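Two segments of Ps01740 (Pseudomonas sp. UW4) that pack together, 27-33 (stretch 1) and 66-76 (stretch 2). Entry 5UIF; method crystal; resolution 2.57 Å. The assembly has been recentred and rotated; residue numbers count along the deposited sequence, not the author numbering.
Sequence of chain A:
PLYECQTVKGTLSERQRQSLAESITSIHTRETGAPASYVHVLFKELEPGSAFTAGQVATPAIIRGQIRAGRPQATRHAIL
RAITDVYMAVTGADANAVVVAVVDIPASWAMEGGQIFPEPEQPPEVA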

# COMPACT_ATOMS: atom_id res chain seq x y z
N ILE A 27 8.45 -18.35 7.71
CA ILE A 27 7.09 -18.54 8.20
C ILE A 27 6.11 -18.76 7.04
O ILE A 27 5.23 -19.61 7.12
CB ILE A 27 6.63 -17.33 9.04
CG1 ILE A 27 7.47 -17.23 10.31
CG2 ILE A 27 5.16 -17.45 9.40
CD1 ILE A 27 7.35 -15.90 11.02
N HIS A 28 6.28 -18.00 5.97
CA HIS A 28 5.40 -18.10 4.81
C HIS A 28 5.60 -19.40 4.04
O HIS A 28 4.63 -20.07 3.69
CB HIS A 28 5.60 -16.91 3.87
CG HIS A 28 4.71 -16.95 2.67
ND1 HIS A 28 3.44 -16.40 2.66
CD2 HIS A 28 4.90 -17.47 1.43
CE1 HIS A 28 2.89 -16.59 1.47
NE2 HIS A 28 3.76 -17.23 0.71
N THR A 29 6.85 -19.74 3.76
CA THR A 29 7.18 -20.94 2.99
C THR A 29 6.72 -22.22 3.68
O THR A 29 6.47 -23.23 3.04
CB THR A 29 8.69 -21.04 2.72
OG1 THR A 29 9.41 -21.02 3.96
CG2 THR A 29 9.16 -19.88 1.85
N ARG A 30 6.61 -22.16 5.01
CA ARG A 30 6.21 -23.32 5.80
C ARG A 30 4.70 -23.50 5.81
O ARG A 30 4.19 -24.59 5.54
CB ARG A 30 6.72 -23.18 7.23
CG ARG A 30 6.19 -24.24 8.18
CD ARG A 30 6.48 -23.86 9.62
NE ARG A 30 5.69 -22.71 10.05
CZ ARG A 30 6.16 -21.73 10.81
NH1 ARG A 30 7.42 -21.75 11.23
NH2 ARG A 30 5.37 -20.72 11.15
N GLU A 31 3.98 -22.43 6.11
CA GLU A 31 2.53 -22.49 6.28
C GLU A 31 1.79 -22.64 4.95
O GLU A 31 0.71 -23.24 4.90
CB GLU A 31 2.03 -21.25 7.01
CG GLU A 31 2.56 -21.11 8.43
CD GLU A 31 2.08 -22.22 9.35
OE1 GLU A 31 0.99 -22.78 9.10
OE2 GLU A 31 2.80 -22.54 10.32
N THR A 32 2.36 -22.10 3.88
CA THR A 32 1.71 -22.13 2.58
C THR A 32 2.28 -23.21 1.67
O THR A 32 1.60 -23.71 0.78
CB THR A 32 1.82 -20.77 1.86
OG1 THR A 32 3.19 -20.53 1.50
CG2 THR A 32 1.32 -19.65 2.76
N GLY A 33 3.54 -23.57 1.91
CA GLY A 33 4.21 -24.56 1.09
C GLY A 33 4.66 -23.98 -0.24
O GLY A 33 4.72 -24.69 -1.25
N GLN A 66 0.41 -9.69 1.23
CA GLN A 66 -0.53 -10.12 0.20
C GLN A 66 -0.16 -11.50 -0.32
O GLN A 66 0.84 -11.67 -1.02
CB GLN A 66 -0.55 -9.11 -0.96
CG GLN A 66 -1.17 -7.77 -0.59
CD GLN A 66 -1.20 -6.80 -1.76
OE1 GLN A 66 -0.18 -6.53 -2.39
NE2 GLN A 66 -2.39 -6.28 -2.06
N ILE A 67 -0.96 -12.50 0.05
CA ILE A 67 -0.67 -13.88 -0.31
C ILE A 67 -1.69 -14.46 -1.29
O ILE A 67 -2.71 -13.84 -1.58
CB ILE A 67 -0.63 -14.79 0.93
CG1 ILE A 67 -2.04 -15.01 1.48
CG2 ILE A 67 0.30 -14.20 1.99
CD1 ILE A 67 -2.11 -16.04 2.58
N ARG A 68 -1.39 -15.65 -1.78
CA ARG A 68 -2.28 -16.35 -2.70
C ARG A 68 -3.54 -16.82 -1.97
O ARG A 68 -3.47 -17.36 -0.87
CB ARG A 68 -1.57 -17.55 -3.33
CG ARG A 68 -2.04 -17.90 -4.74
CD ARG A 68 -1.69 -19.33 -5.11
NE ARG A 68 -2.83 -20.22 -4.94
CZ ARG A 68 -2.80 -21.53 -5.19
NH1 ARG A 68 -1.68 -22.09 -5.63
NH2 ARG A 68 -3.89 -22.27 -5.02
N ALA A 69 -4.69 -16.61 -2.60
CA ALA A 69 -5.96 -17.06 -2.04
C ALA A 69 -6.12 -18.56 -2.24
O ALA A 69 -5.51 -19.14 -3.13
CB ALA A 69 -7.12 -16.31 -2.67
N GLY A 70 -6.94 -19.18 -1.40
CA GLY A 70 -7.20 -20.61 -1.51
C GLY A 70 -6.69 -21.42 -0.33
O GLY A 70 -6.85 -22.64 -0.29
N ARG A 71 -6.08 -20.74 0.64
CA ARG A 71 -5.57 -21.40 1.83
C ARG A 71 -6.49 -21.15 3.03
O ARG A 71 -6.99 -20.04 3.20
CB ARG A 71 -4.15 -20.93 2.14
CG ARG A 71 -3.13 -21.30 1.06
CD ARG A 71 -2.95 -22.81 0.97
NE ARG A 71 -2.30 -23.36 2.15
CZ ARG A 71 -2.11 -24.66 2.37
NH1 ARG A 71 -2.52 -25.55 1.47
NH2 ARG A 71 -1.50 -25.06 3.47
N PRO A 72 -6.70 -22.19 3.85
CA PRO A 72 -7.61 -22.14 5.01
C PRO A 72 -7.28 -21.03 6.00
O PRO A 72 -6.17 -20.49 5.99
CB PRO A 72 -7.41 -23.52 5.66
CG PRO A 72 -6.95 -24.39 4.55
CD PRO A 72 -6.10 -23.52 3.69
N GLN A 73 -8.25 -20.69 6.85
CA GLN A 73 -8.09 -19.61 7.82
C GLN A 73 -7.02 -19.94 8.86
O GLN A 73 -6.29 -19.05 9.31
CB GLN A 73 -9.43 -19.32 8.51
CG GLN A 73 -9.34 -18.30 9.64
CD GLN A 73 -8.68 -17.01 9.20
OE1 GLN A 73 -8.91 -16.52 8.10
NE2 GLN A 73 -7.84 -16.45 10.07
N ALA A 74 -6.93 -21.21 9.24
CA ALA A 74 -5.94 -21.65 10.21
C ALA A 74 -4.53 -21.36 9.72
O ALA A 74 -3.64 -21.04 10.52
CB ALA A 74 -6.10 -23.14 10.49
N THR A 75 -4.33 -21.46 8.41
CA THR A 75 -3.04 -21.15 7.80
C THR A 75 -2.71 -19.67 7.94
O THR A 75 -1.59 -19.30 8.30
CB THR A 75 -3.02 -21.55 6.31
OG1 THR A 75 -3.17 -22.97 6.19
CG2 THR A 75 -1.71 -21.13 5.66
N ARG A 76 -3.69 -18.82 7.65
CA ARG A 76 -3.52 -17.37 7.73
C ARG A 76 -3.21 -16.93 9.16
O ARG A 76 -2.27 -16.17 9.39
CB ARG A 76 -4.77 -16.65 7.23
CG ARG A 76 -4.64 -15.14 7.19
CD ARG A 76 -6.00 -14.48 7.05
NE ARG A 76 -6.88 -15.24 6.18
CZ ARG A 76 -6.92 -15.11 4.86
NH1 ARG A 76 -7.76 -15.85 4.14
NH2 ARG A 76 -6.12 -14.25 4.25

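The end of a helix that begins before I27 lies against a stretch that leaves a strand at R68, turns through a loop and enters a new helix after P72. The backbones come nearest where E31 CA lies 5.9 Å from T75 CA; at the other end H28 CA and I67 CA stay 9.0 Å apart, and the H28 ring and the I67 side chain meet across that gap. The contact is small, burying 268 Å² in all.

H28 reaches in with chi1 at t and chi2 near 88°. Its CA-to-CB bond runs sideways, yet the ring end comes nearer the strand, and CE1 meets I67 CG2 at 3.6 Å, edge-on to the imidazole. I67 points toward the helix with chi1 at p and chi2 at t, offering that methyl as a purely apolar partner. The ring's ND1 is satisfied elsewhere in the structure.

Where the backbones close in, the T75 methyl packs directly against E31. T75, with chi1 at m, places CG2 3.3 Å from E31 O and 4.0 Å from E31 CB. T32 adopts p, which lets OG1 bond back to H28 O at 2.7 Å, the familiar way a helical threonine satisfies its hydroxyl; its CG2 lies 4.4 Å from T75 CG2.

The one hydrogen bond between the stretches is R71 NH2 to E31 O, 3.2 Å with an angle of 143°. R71 folds through three successive m rotamers, bringing its guanidinium to carbonyls near the helix's C-terminal end: E31 O lies at its edge, while T32 O sits over one face, 4.1 Å from R71 CZ. A cation suits this site, since the C-terminal end is the negative end of a helix dipole. The carboxylate of E31 is engaged within its own helix, OE2 accepting from R30 NE at 2.9 Å in a salt bridge. G33 then leaves the helix with positive phi, which favours glycine.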